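Local coordinates for protein polynucleotide 5'-triphosphatase (Acanthamoeba polyphaga mimivirus, PDB 3BGY) that removes the terminal phosphate from the 5'-triphosphate end of mRNA, the first step of capping, as the tunnel-barrel triphosphatase domain of a multifunctional viral capping enzyme, at residues Glu67-Leu72 against Lys175-Phe180; Ile74-Pro79 against Pro162-Ser167; Asp80-Arg85 against Tyr126-Ser131; Ser186-Thr191 against Tyr209-Glu214. One frame throughout, in Å; residues are numbered along the deposited sequence.

Contact 1. Residues Glu67-Leu72 against Lys175-Phe180; sequences ESNNYL and KTRYSF. With ACT (acetate ion), chain E.
Six backbone hydrogen bonds tie E67, N69 and Y71 to S179, R177 and K175, each N-H of one partner answering the carbonyl of the other. Their strands, 66-77 and 169-183, are antiparallel neighbours in the closed barrel, 4.7 Å apart at the axes of these segments. The shortest bond runs from S179 N to E67 O, at 2.7 Å. S68-Y178 and N70-T176 are the non-hydrogen-bonded pairs between them, and here T176 OG1 donates to N70 OD1 at 3.0 Å, the two side chains lying side by side.

On the face that carries E67, N69, Y71, K175, R177 and S179, water 1 accepts from R177 NE at 2.7 Å, in the arginine conformer given, and donates to S179 OG, which also bonds to D189 on the next strand. Water 2 links Y71 OH to K175 NZ, accepting from the lysine. In that same conformer R177 NH2 stays 4.1 Å from E67 OE2, which lies well out of the guanidinium plane, so charge alone relates them.

Y71 CG sits between the backbone N and the carbonyl carbon (chi1 61°). K175 CB lies over one face of the ring, 4.1 Å from its centroid, in a CH-pi contact, while Y71 CE1 stands above the centre of the R177 guanidinium, whose plane is turned 51° from the ring. F89 stacks on Y71 from outside the pair. On the other face an acetate, probably from the crystallisation liquor, lies against S68 OG, too close to be read in detail.

The face around Y71 is thus of mixed charge, acid and bases together, with two waters bridging its polar ends.

Contact 2. Residues Ile74-Pro79 against Pro162-Ser167; sequences ISLIFP and PKITGS
F78 and P162 make the main apolar touch, the phenyl meeting the proline through CZ, which is 3.8 Å from P162 CB and as near to CG of the same proline, the two side chains crossing at about a right angle. I164 CD1 reaches the same corner of the ring, 4.0 Å from F78 CZ, and also meets L76 CD1 at 4.1 Å, the leucine and isoleucine again crossing nearly perpendicularly. One methyl therefore bridges the end of strand 66-77 to the loop. F78 CG itself stands anti to the carbonyl carbon (chi1 -71°), beside the backbone N.

Polar atoms enter only at the margins. The carbonyl O of K163 lies near the plane of the phenyl, at its edge, 3.7 Å from F78 CE2. At the far end P79 CG rests 3.8 Å from S167 OG, a van der Waals touch.

Within the loop, S167 OG donates to T165 OG1 at 3.1 Å, and S167 N adds a weak bond to the same oxygen. E168 receives the N-H groups of T165 and G166, and G166 turns at backbone angles (105/-8°) where a CB would jam against the carbonyl of T165. Y84 backs F78 from the neighbouring strand, and S110 and V114 of helix 106-115 pack on L76.

Since the loop is joined to 74-79 by a few methyl, methylene and aromatic carbons, the seam depends on shape and hydrophobic contact, while the T165-S167 and E168 bonds brace the loop's bend.

Contact 3. Residues Asp80-Arg85 against Tyr126-Ser131; sequences DKNVYR and YKNRGS. With ACT (acetate ion), chain D.
An acetate, probably from the crystallisation liquor, sits between D80 and Y126: Y126 OH donates to its OXT at 2.6 Å, and D80 OD2 comes equally near the same oxygen. Two acid oxygens at that distance suggest that one of the groups holds a proton. The acetate OXT lies in the plane of the tyrosine ring, at its edge.

Beside it N82 links the turn to the second segment. Its OD1 takes a weak bond from R129 N at 2.8 Å, and its CB rests against the Y126 hydroxyl. D80 also holds it: D80 OD1 accepts from N82 N, closing an Asx turn, and D80 OD2 takes a weak bond from N82 ND2. N128 makes a second Asx turn, its OD1 receiving G130 N at 3.0 Å, and water 4 donates to that oxygen as well.

The backbones pair through V83 and K127, with K127 N to V83 O at 2.8 Å and V83 N returning to K127 O. On this face V83 CG2 stands over the centre of the R129 guanidinium, 3.8 Å above its plane; K127 CD lies over the centre of the R85 guanidinium in the same manner. Water 3 joins K81 O to R129 NH1. R85 has weak, long ion pairs to D73 and E149.

Strands 83-88 and 122-136 are antiparallel neighbours of the closed barrel. Just past the pairing the chain turns a corner at 129-131, within strand 122-136, through the type I turn N128-S131. Such paired antiparallel strands make up the wall of the tunnel fold of this triphosphatase class.

Contact 4. Residues Ser186-Thr191 against Tyr209-Glu214; sequences SRIDIT and YELELE
The hairpin of strands 186-196 and 208-215 forms part of the wall of the closed eight-stranded barrel, and R187 and E214 face each other at one end of the paired stretch. Backbone bonds run both ways in the pairs R187-E214, D189-E212 and T191-E210, the shortest from T191 N to E210 O at 2.8 Å.

R187 grips D189 of its own strand side-on: NE meets OD1 at 2.9 Å and NH2 meets OD2 at 2.8 Å, both on the syn side of the carboxylate and close to the guanidinium plane. The chain bends at chi3 (79°), which places NE on the D189 side. From the other strand, in the conformer given, E214 OE1 makes a longer salt bridge to the same NH2 at 3.3 Å, a weak bond; its carboxylate is turned 56° from the guanidinium. Water 5 donates to E214 OE1, and water 6 lies between D189 OD2 and E214 OE2, which in this conformer are 3.9 Å apart.

On the opposite face the side chains are aliphatic. I188 CD1 packs on L213 CD1 at 3.6 Å in the leucine conformer given, I188 CG2 meets L211 CD1, and I190 CD1 lies against L211 CB. Helices 47-60 and 221-235 cover this side, with I53 on I190 and V231 on both I188 and L211.

One face is therefore greasy and shut beneath helices. The other is rich in glutamate, E210, E212 and E214 alternating along their strand with E39 close to E214, consistent with the Glu-x-Glu metal-binding wall of tunnel triphosphatases; R187 and water meet part of its charge.

In the fold
Contacts 1, 3 and 4 are strand pairings of one closed antiparallel barrel, whereas contact 2 packs a loop on the end of one of its strands. Contacts 1 and 4, centres about 10 Å apart, are seams separated by the 169-183/186-196 pairing, where F180 N probably bonds to I188 O. Contact 4 lies at the probable metal-binding wall of the tunnel. Contacts 2 and 3, also about 10 Å apart between centres, meet where L76 N probably bonds to Y84 O. Strand 66-77 serves both contacts 1 and 2, centres about 26 Å apart. Contacts 1 and 3 lie on opposite sides of the chain's centre, about 23 Å apart between centres.

Contact 1. Residues Glu67-Leu72 against Lys175-Phe180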
# COMPACT_ATOMS: atom_id res chain seq x y z
N GLU A 67 5.36 3.02 13.50
CA GLU A 67 6.39 3.29 12.50
C GLU A 67 5.82 4.41 11.63
O GLU A 67 4.66 4.35 11.22
CB GLU A 67 6.68 2.04 11.66
CG GLU A 67 7.89 2.16 10.73
CD GLU A 67 8.08 0.93 9.88
OE1 GLU A 67 8.42 -0.13 10.44
OE2 GLU A 67 7.87 1.01 8.65
N SER A 68 6.61 5.45 11.40
CA SER A 68 6.12 6.53 10.55
C SER A 68 7.19 6.86 9.54
O SER A 68 8.38 6.83 9.86
CB SER A 68 5.69 7.78 11.33
OG SER A 68 6.70 8.23 12.20
N ASN A 69 6.79 7.03 8.28
CA ASN A 69 7.77 7.31 7.22
C ASN A 69 7.21 8.23 6.17
O ASN A 69 6.04 8.17 5.86
CB ASN A 69 8.14 6.02 6.47
CG ASN A 69 8.99 5.07 7.28
OD1 ASN A 69 10.14 5.37 7.61
ND2 ASN A 69 8.43 3.91 7.59
N ASN A 70 8.10 9.02 5.58
CA ASN A 70 7.77 9.91 4.45
C ASN A 70 8.55 9.21 3.31
O ASN A 70 9.74 8.89 3.45
CB ASN A 70 8.36 11.32 4.60
CG ASN A 70 7.82 12.06 5.79
OD1 ASN A 70 6.63 12.10 6.02
ND2 ASN A 70 8.72 12.68 6.55
N TYR A 71 7.87 8.90 2.21
CA TYR A 71 8.54 8.24 1.08
C TYR A 71 7.90 8.55 -0.25
O TYR A 71 6.74 8.91 -0.30
CB TYR A 71 8.62 6.72 1.29
CG TYR A 71 7.30 5.98 1.41
CD1 TYR A 71 6.60 5.94 2.63
CD2 TYR A 71 6.80 5.24 0.33
CE1 TYR A 71 5.43 5.17 2.76
CE2 TYR A 71 5.64 4.45 0.45
CZ TYR A 71 4.96 4.43 1.67
OH TYR A 71 3.81 3.68 1.77
N LEU A 72 8.66 8.36 -1.32
CA LEU A 72 8.16 8.59 -2.67
C LEU A 72 8.04 7.25 -3.42
O LEU A 72 9.02 6.50 -3.54
CB LEU A 72 9.13 9.51 -3.44
CG LEU A 72 8.77 9.73 -4.91
CD1 LEU A 72 7.48 10.48 -5.02
CD2 LEU A 72 9.89 10.45 -5.65
N LYS A 175 4.12 9.93 -0.03
CA LYS A 175 3.33 9.48 1.12
C LYS A 175 3.90 9.73 2.49
O LYS A 175 5.12 9.65 2.66
CB LYS A 175 3.17 7.97 0.99
CG LYS A 175 2.30 7.52 -0.21
CD LYS A 175 2.16 6.00 -0.23
CE LYS A 175 1.28 5.55 -1.38
NZ LYS A 175 1.06 4.08 -1.35
N THR A 176 3.02 10.05 3.45
CA THR A 176 3.40 10.17 4.86
C THR A 176 2.51 9.09 5.47
O THR A 176 1.28 9.25 5.56
CB THR A 176 3.14 11.57 5.48
OG1 THR A 176 3.96 12.52 4.80
CG2 THR A 176 3.52 11.57 6.99
N ARG A 177 3.16 8.05 5.95
CA ARG A 177 2.45 6.92 6.50
C ARG A 177 2.72 6.74 7.98
O ARG A 177 3.78 7.11 8.48
CB ARG A 177 2.87 5.66 5.72
CG ARG A 177 2.16 4.34 6.08
CD ARG A 177 2.70 3.18 5.25
NE ARG A 177 4.14 2.96 5.45
CZ ARG A 177 4.88 2.09 4.77
NH1 ARG A 177 4.35 1.33 3.82
NH2 ARG A 177 6.17 1.95 5.06
N TYR A 178 1.68 6.32 8.68
CA TYR A 178 1.79 5.97 10.09
C TYR A 178 1.30 4.53 10.12
O TYR A 178 0.22 4.23 9.60
CB TYR A 178 0.90 6.84 10.97
CG TYR A 178 1.22 8.30 10.93
CD1 TYR A 178 0.70 9.12 9.91
CD2 TYR A 178 2.08 8.88 11.88
CE1 TYR A 178 1.03 10.50 9.83
CE2 TYR A 178 2.43 10.26 11.81
CZ TYR A 178 1.90 11.06 10.78
OH TYR A 178 2.26 12.39 10.68
N SER A 179 2.12 3.62 10.66
CA SER A 179 1.77 2.20 10.76
C SER A 179 1.73 1.78 12.20
O SER A 179 2.66 2.04 12.98
CB SER A 179 2.78 1.33 9.99
OG SER A 179 2.78 1.65 8.61
N PHE A 180 0.61 1.17 12.59
CA PHE A 180 0.45 0.75 13.97
C PHE A 180 0.31 -0.76 14.03
O PHE A 180 -0.66 -1.31 13.54
CB PHE A 180 -0.79 1.43 14.56
CG PHE A 180 -0.74 2.92 14.45
CD1 PHE A 180 -0.07 3.69 15.42
CD2 PHE A 180 -1.35 3.58 13.36
CE1 PHE A 180 0.01 5.09 15.32
CE2 PHE A 180 -1.28 5.00 13.25
CZ PHE A 180 -0.60 5.76 14.24
C ACT E . 10.06 7.97 12.30
O ACT E . 10.93 7.26 11.57
OXT ACT E . 9.12 8.48 11.77
CH3 ACT E . 10.27 8.14 13.77
O HOH W 1 5.08 3.46 7.98
O HOH W 2 3.11 2.48 -0.68

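Contact 2. Residues Ile74-Pro79 against Pro162-Ser167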
# COMPACT_ATOMS: atom_id res chain seq x y z
N ILE A 74 7.37 5.34 -6.95
CA ILE A 74 7.43 5.58 -8.39
C ILE A 74 6.95 4.27 -8.98
O ILE A 74 7.58 3.22 -8.81
CB ILE A 74 8.86 5.91 -8.90
CG1 ILE A 74 9.41 7.14 -8.20
CG2 ILE A 74 8.82 6.25 -10.40
CD1 ILE A 74 10.37 6.81 -7.09
N SER A 75 5.79 4.32 -9.62
CA SER A 75 5.23 3.11 -10.20
C SER A 75 5.33 3.12 -11.72
O SER A 75 4.89 4.08 -12.36
CB SER A 75 3.76 2.99 -9.84
OG SER A 75 3.57 2.89 -8.44
N LEU A 76 5.90 2.05 -12.27
CA LEU A 76 5.96 1.87 -13.73
C LEU A 76 4.81 0.95 -14.06
O LEU A 76 4.76 -0.18 -13.58
CB LEU A 76 7.26 1.24 -14.19
CG LEU A 76 8.55 1.90 -13.74
CD1 LEU A 76 9.68 1.09 -14.38
CD2 LEU A 76 8.63 3.37 -14.17
N ILE A 77 3.88 1.46 -14.86
CA ILE A 77 2.66 0.72 -15.23
C ILE A 77 2.76 0.22 -16.66
O ILE A 77 2.80 0.99 -17.60
CB ILE A 77 1.41 1.60 -15.02
CG1 ILE A 77 1.42 2.16 -13.59
CG2 ILE A 77 0.11 0.77 -15.23
CD1 ILE A 77 0.62 3.43 -13.43
N PHE A 78 2.73 -1.10 -16.79
CA PHE A 78 2.91 -1.76 -18.07
C PHE A 78 1.61 -1.97 -18.85
O PHE A 78 0.54 -1.90 -18.26
CB PHE A 78 3.64 -3.08 -17.82
CG PHE A 78 5.06 -2.90 -17.44
CD1 PHE A 78 5.42 -2.71 -16.10
CD2 PHE A 78 6.07 -2.85 -18.43
CE1 PHE A 78 6.77 -2.48 -15.73
CE2 PHE A 78 7.42 -2.62 -18.08
CZ PHE A 78 7.77 -2.42 -16.72
N PRO A 79 1.70 -2.22 -20.18
CA PRO A 79 0.49 -2.44 -20.99
C PRO A 79 -0.40 -3.56 -20.48
O PRO A 79 -1.62 -3.50 -20.64
CB PRO A 79 1.07 -2.77 -22.37
CG PRO A 79 2.25 -1.95 -22.42
CD PRO A 79 2.87 -2.05 -21.06
N PRO A 162 11.56 -6.64 -15.74
CA PRO A 162 10.74 -6.35 -16.93
C PRO A 162 11.41 -5.41 -17.94
O PRO A 162 12.10 -4.46 -17.57
CB PRO A 162 9.48 -5.75 -16.34
CG PRO A 162 9.94 -5.10 -15.08
CD PRO A 162 10.88 -6.14 -14.52
N LYS A 163 11.20 -5.71 -19.21
CA LYS A 163 11.78 -4.94 -20.29
C LYS A 163 11.08 -3.62 -20.54
O LYS A 163 9.85 -3.58 -20.65
CB LYS A 163 11.87 -5.76 -21.59
CG LYS A 163 10.68 -6.67 -21.90
CD LYS A 163 10.10 -6.42 -23.28
CE LYS A 163 8.85 -7.27 -23.51
NZ LYS A 163 8.04 -6.78 -24.67
N ILE A 164 11.87 -2.55 -20.59
CA ILE A 164 11.34 -1.21 -20.87
C ILE A 164 11.19 -1.06 -22.38
O ILE A 164 12.17 -1.13 -23.12
CB ILE A 164 12.27 -0.11 -20.27
CG1 ILE A 164 12.31 -0.22 -18.73
CG2 ILE A 164 11.83 1.30 -20.71
CD1 ILE A 164 10.91 -0.30 -18.05
N THR A 165 9.94 -0.91 -22.82
CA THR A 165 9.65 -0.74 -24.25
C THR A 165 9.56 0.74 -24.63
O THR A 165 9.75 1.11 -25.79
CB THR A 165 8.32 -1.43 -24.68
OG1 THR A 165 7.20 -0.76 -24.10
CG2 THR A 165 8.30 -2.91 -24.25
N GLY A 166 9.28 1.57 -23.63
CA GLY A 166 9.13 3.00 -23.86
C GLY A 166 7.67 3.45 -23.82
O GLY A 166 7.39 4.64 -23.87
N SER A 167 6.74 2.50 -23.76
CA SER A 167 5.31 2.81 -23.73
C SER A 167 4.72 2.67 -22.31
O SER A 167 3.50 2.57 -22.13
CB SER A 167 4.55 1.91 -24.72
OG SER A 167 4.43 0.59 -24.22

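Contact 3. Residues Asp80-Arg85 against Tyr126-Ser131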
# COMPACT_ATOMS: atom_id res chain seq x y z
N ASP A 80 0.19 -4.55 -19.79
CA ASP A 80 -0.60 -5.66 -19.25
C ASP A 80 -1.26 -5.31 -17.91
O ASP A 80 -1.90 -6.16 -17.29
CB ASP A 80 0.24 -6.96 -19.14
CG ASP A 80 1.38 -6.89 -18.09
OD1 ASP A 80 1.64 -5.81 -17.49
OD2 ASP A 80 2.02 -7.94 -17.85
N LYS A 81 -1.06 -4.05 -17.47
CA LYS A 81 -1.63 -3.47 -16.23
C LYS A 81 -0.88 -3.83 -14.95
O LYS A 81 -1.26 -3.40 -13.85
CB LYS A 81 -3.14 -3.75 -16.07
CG LYS A 81 -4.01 -3.23 -17.23
CD LYS A 81 -5.43 -3.77 -17.13
CE LYS A 81 -6.27 -3.38 -18.34
NZ LYS A 81 -5.78 -3.95 -19.64
N ASN A 82 0.20 -4.60 -15.10
CA ASN A 82 1.01 -4.95 -13.94
C ASN A 82 1.97 -3.82 -13.64
O ASN A 82 2.18 -2.93 -14.48
CB ASN A 82 1.67 -6.31 -14.13
CG ASN A 82 0.66 -7.42 -14.23
OD1 ASN A 82 -0.35 -7.41 -13.51
ND2 ASN A 82 0.86 -8.32 -15.18
N VAL A 83 2.54 -3.83 -12.44
CA VAL A 83 3.30 -2.69 -11.99
C VAL A 83 4.64 -3.04 -11.38
O VAL A 83 4.73 -3.98 -10.64
CB VAL A 83 2.45 -1.91 -10.89
CG1 VAL A 83 3.23 -0.76 -10.25
CG2 VAL A 83 1.16 -1.37 -11.51
N TYR A 84 5.65 -2.22 -11.67
CA TYR A 84 6.99 -2.37 -11.08
C TYR A 84 7.11 -1.09 -10.26
O TYR A 84 7.12 0.02 -10.82
CB TYR A 84 8.09 -2.41 -12.17
CG TYR A 84 9.48 -2.73 -11.62
CD1 TYR A 84 9.90 -4.06 -11.45
CD2 TYR A 84 10.37 -1.70 -11.29
CE1 TYR A 84 11.23 -4.35 -10.99
CE2 TYR A 84 11.68 -1.96 -10.83
CZ TYR A 84 12.09 -3.28 -10.69
OH TYR A 84 13.37 -3.54 -10.26
N ARG A 85 7.10 -1.23 -8.94
CA ARG A 85 7.13 -0.05 -8.06
C ARG A 85 8.35 0.06 -7.16
O ARG A 85 8.71 -0.89 -6.48
CB ARG A 85 5.87 -0.04 -7.18
CG ARG A 85 5.72 1.19 -6.24
CD ARG A 85 4.55 1.00 -5.30
NE ARG A 85 4.79 -0.07 -4.35
CZ ARG A 85 3.89 -0.50 -3.45
NH1 ARG A 85 2.69 0.06 -3.38
NH2 ARG A 85 4.20 -1.49 -2.63
N TYR A 126 7.09 -6.08 -7.54
CA TYR A 126 6.42 -6.31 -8.81
C TYR A 126 5.01 -6.71 -8.37
O TYR A 126 4.81 -7.70 -7.66
CB TYR A 126 7.11 -7.39 -9.63
CG TYR A 126 6.32 -7.77 -10.87
CD1 TYR A 126 6.34 -6.94 -12.02
CD2 TYR A 126 5.52 -8.93 -10.88
CE1 TYR A 126 5.55 -7.27 -13.15
CE2 TYR A 126 4.75 -9.26 -11.99
CZ TYR A 126 4.77 -8.43 -13.12
OH TYR A 126 4.01 -8.78 -14.20
N LYS A 127 4.03 -5.95 -8.84
CA LYS A 127 2.64 -6.15 -8.46
C LYS A 127 1.87 -6.77 -9.60
O LYS A 127 1.75 -6.16 -10.66
CB LYS A 127 2.01 -4.81 -8.09
CG LYS A 127 2.60 -4.14 -6.87
CD LYS A 127 2.04 -2.72 -6.67
CE LYS A 127 0.77 -2.69 -5.81
NZ LYS A 127 -0.34 -3.57 -6.27
N ASN A 128 1.39 -8.00 -9.40
CA ASN A 128 0.62 -8.68 -10.43
C ASN A 128 -0.83 -8.32 -10.15
O ASN A 128 -1.49 -8.93 -9.30
CB ASN A 128 0.83 -10.22 -10.38
CG ASN A 128 0.04 -10.97 -11.45
OD1 ASN A 128 -0.90 -10.44 -12.06
ND2 ASN A 128 0.38 -12.24 -11.64
N ARG A 129 -1.30 -7.29 -10.85
CA ARG A 129 -2.65 -6.80 -10.66
C ARG A 129 -3.75 -7.72 -11.19
O ARG A 129 -4.92 -7.51 -10.87
CB ARG A 129 -2.77 -5.38 -11.20
CG ARG A 129 -1.94 -4.39 -10.38
CD ARG A 129 -2.51 -2.98 -10.42
NE ARG A 129 -1.95 -2.14 -9.37
CZ ARG A 129 -2.03 -0.81 -9.33
NH1 ARG A 129 -2.66 -0.13 -10.29
NH2 ARG A 129 -1.45 -0.13 -8.34
N GLY A 130 -3.36 -8.76 -11.91
CA GLY A 130 -4.33 -9.68 -12.48
C GLY A 130 -4.66 -10.92 -11.67
O GLY A 130 -5.67 -11.58 -11.96
N SER A 131 -3.86 -11.22 -10.65
CA SER A 131 -4.08 -12.41 -9.82
C SER A 131 -4.94 -12.19 -8.59
O SER A 131 -5.39 -13.15 -7.95
CB SER A 131 -2.73 -12.96 -9.37
OG SER A 131 -2.12 -12.03 -8.51
C ACT D . 5.14 -7.01 -17.15
O ACT D . 5.33 -7.16 -18.49
OXT ACT D . 4.29 -7.63 -16.55
CH3 ACT D . 5.99 -6.08 -16.39
O HOH W 3 -2.74 -1.29 -13.22
O HOH W 4 -1.21 -10.96 -14.61

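Contact 4. Residues Ser186-Thr191 against Tyr209-Glu214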
# COMPACT_ATOMS: atom_id res chain seq x y z
N SER A 186 -1.77 -8.28 12.70
CA SER A 186 -2.37 -7.21 11.93
C SER A 186 -1.75 -5.86 12.21
O SER A 186 -1.25 -5.61 13.31
CB SER A 186 -3.88 -7.15 12.15
OG SER A 186 -4.15 -6.98 13.51
N ARG A 187 -1.87 -4.98 11.23
CA ARG A 187 -1.30 -3.63 11.30
C ARG A 187 -2.26 -2.63 10.66
O ARG A 187 -2.91 -2.96 9.67
CB ARG A 187 0.02 -3.67 10.54
CG ARG A 187 0.91 -2.47 10.68
CD ARG A 187 2.19 -2.65 9.85
NE ARG A 187 1.89 -2.37 8.44
CZ ARG A 187 1.89 -3.27 7.45
NH1 ARG A 187 2.21 -4.54 7.69
NH2 ARG A 187 1.44 -2.92 6.25
N ILE A 188 -2.40 -1.47 11.29
CA ILE A 188 -3.24 -0.40 10.75
C ILE A 188 -2.30 0.59 10.05
O ILE A 188 -1.35 1.04 10.66
CB ILE A 188 -3.99 0.36 11.89
CG1 ILE A 188 -5.11 -0.53 12.49
CG2 ILE A 188 -4.62 1.70 11.37
CD1 ILE A 188 -6.39 -0.65 11.63
N ASP A 189 -2.55 0.87 8.76
CA ASP A 189 -1.74 1.84 8.01
C ASP A 189 -2.65 3.01 7.67
O ASP A 189 -3.73 2.81 7.14
CB ASP A 189 -1.24 1.29 6.68
CG ASP A 189 -0.19 0.21 6.84
OD1 ASP A 189 0.43 0.11 7.93
OD2 ASP A 189 0.02 -0.51 5.84
N ILE A 190 -2.22 4.22 8.00
CA ILE A 190 -3.01 5.42 7.67
C ILE A 190 -2.03 6.31 6.94
O ILE A 190 -0.97 6.66 7.48
CB ILE A 190 -3.68 6.08 8.93
CG1 ILE A 190 -4.50 7.31 8.55
CG2 ILE A 190 -2.68 6.50 9.95
CD1 ILE A 190 -5.83 7.07 7.98
N THR A 191 -2.46 6.79 5.78
CA THR A 191 -1.53 7.53 4.92
C THR A 191 -2.07 8.80 4.30
O THR A 191 -3.22 8.85 3.88
CB THR A 191 -1.08 6.59 3.76
OG1 THR A 191 -0.67 5.32 4.26
CG2 THR A 191 0.10 7.17 2.99
N TYR A 209 -6.46 10.75 1.57
CA TYR A 209 -6.17 9.97 2.78
C TYR A 209 -6.64 8.54 2.65
O TYR A 209 -7.72 8.29 2.14
CB TYR A 209 -6.80 10.69 4.01
CG TYR A 209 -6.38 12.14 4.12
CD1 TYR A 209 -5.15 12.50 4.70
CD2 TYR A 209 -7.16 13.16 3.53
CE1 TYR A 209 -4.69 13.82 4.69
CE2 TYR A 209 -6.69 14.50 3.49
CZ TYR A 209 -5.47 14.81 4.08
OH TYR A 209 -5.03 16.11 4.05
N GLU A 210 -5.77 7.60 3.04
CA GLU A 210 -6.04 6.17 2.89
C GLU A 210 -5.86 5.44 4.20
O GLU A 210 -4.89 5.69 4.91
CB GLU A 210 -5.09 5.60 1.81
CG GLU A 210 -5.45 6.15 0.41
CD GLU A 210 -4.55 5.74 -0.73
OE1 GLU A 210 -3.58 4.98 -0.51
OE2 GLU A 210 -4.83 6.20 -1.86
N LEU A 211 -6.77 4.52 4.50
CA LEU A 211 -6.74 3.75 5.75
C LEU A 211 -6.91 2.29 5.42
O LEU A 211 -7.85 1.90 4.69
CB LEU A 211 -7.89 4.15 6.69
CG LEU A 211 -8.12 3.32 7.97
CD1 LEU A 211 -6.95 3.44 8.94
CD2 LEU A 211 -9.40 3.79 8.67
N GLU A 212 -6.00 1.46 5.91
CA GLU A 212 -6.13 0.03 5.66
C GLU A 212 -5.76 -0.79 6.86
O GLU A 212 -5.01 -0.34 7.71
CB GLU A 212 -5.15 -0.45 4.57
CG GLU A 212 -5.29 0.14 3.19
CD GLU A 212 -4.34 1.30 2.96
OE1 GLU A 212 -3.22 1.30 3.53
OE2 GLU A 212 -4.71 2.20 2.20
N LEU A 213 -6.36 -1.97 6.96
CA LEU A 213 -6.00 -2.94 7.99
C LEU A 213 -5.35 -4.07 7.18
O LEU A 213 -6.03 -4.76 6.42
CB LEU A 213 -7.22 -3.48 8.77
CG LEU A 213 -6.88 -4.66 9.72
CD1 LEU A 213 -6.07 -4.17 10.91
CD2 LEU A 213 -8.14 -5.36 10.18
N GLU A 214 -4.02 -4.22 7.30
CA GLU A 214 -3.30 -5.25 6.56
C GLU A 214 -2.87 -6.39 7.48
O GLU A 214 -2.40 -6.16 8.59
CB GLU A 214 -2.04 -4.67 5.87
CG GLU A 214 -2.26 -3.33 5.19
CD GLU A 214 -1.51 -3.18 3.88
OE1 GLU A 214 -0.44 -3.81 3.69
OE2 GLU A 214 -1.99 -2.40 3.03
O HOH W 5 2.01 -2.85 3.00
O HOH W 6 -0.76 -0.22 3.29
O HOH W 7 -2.71 3.69 4.42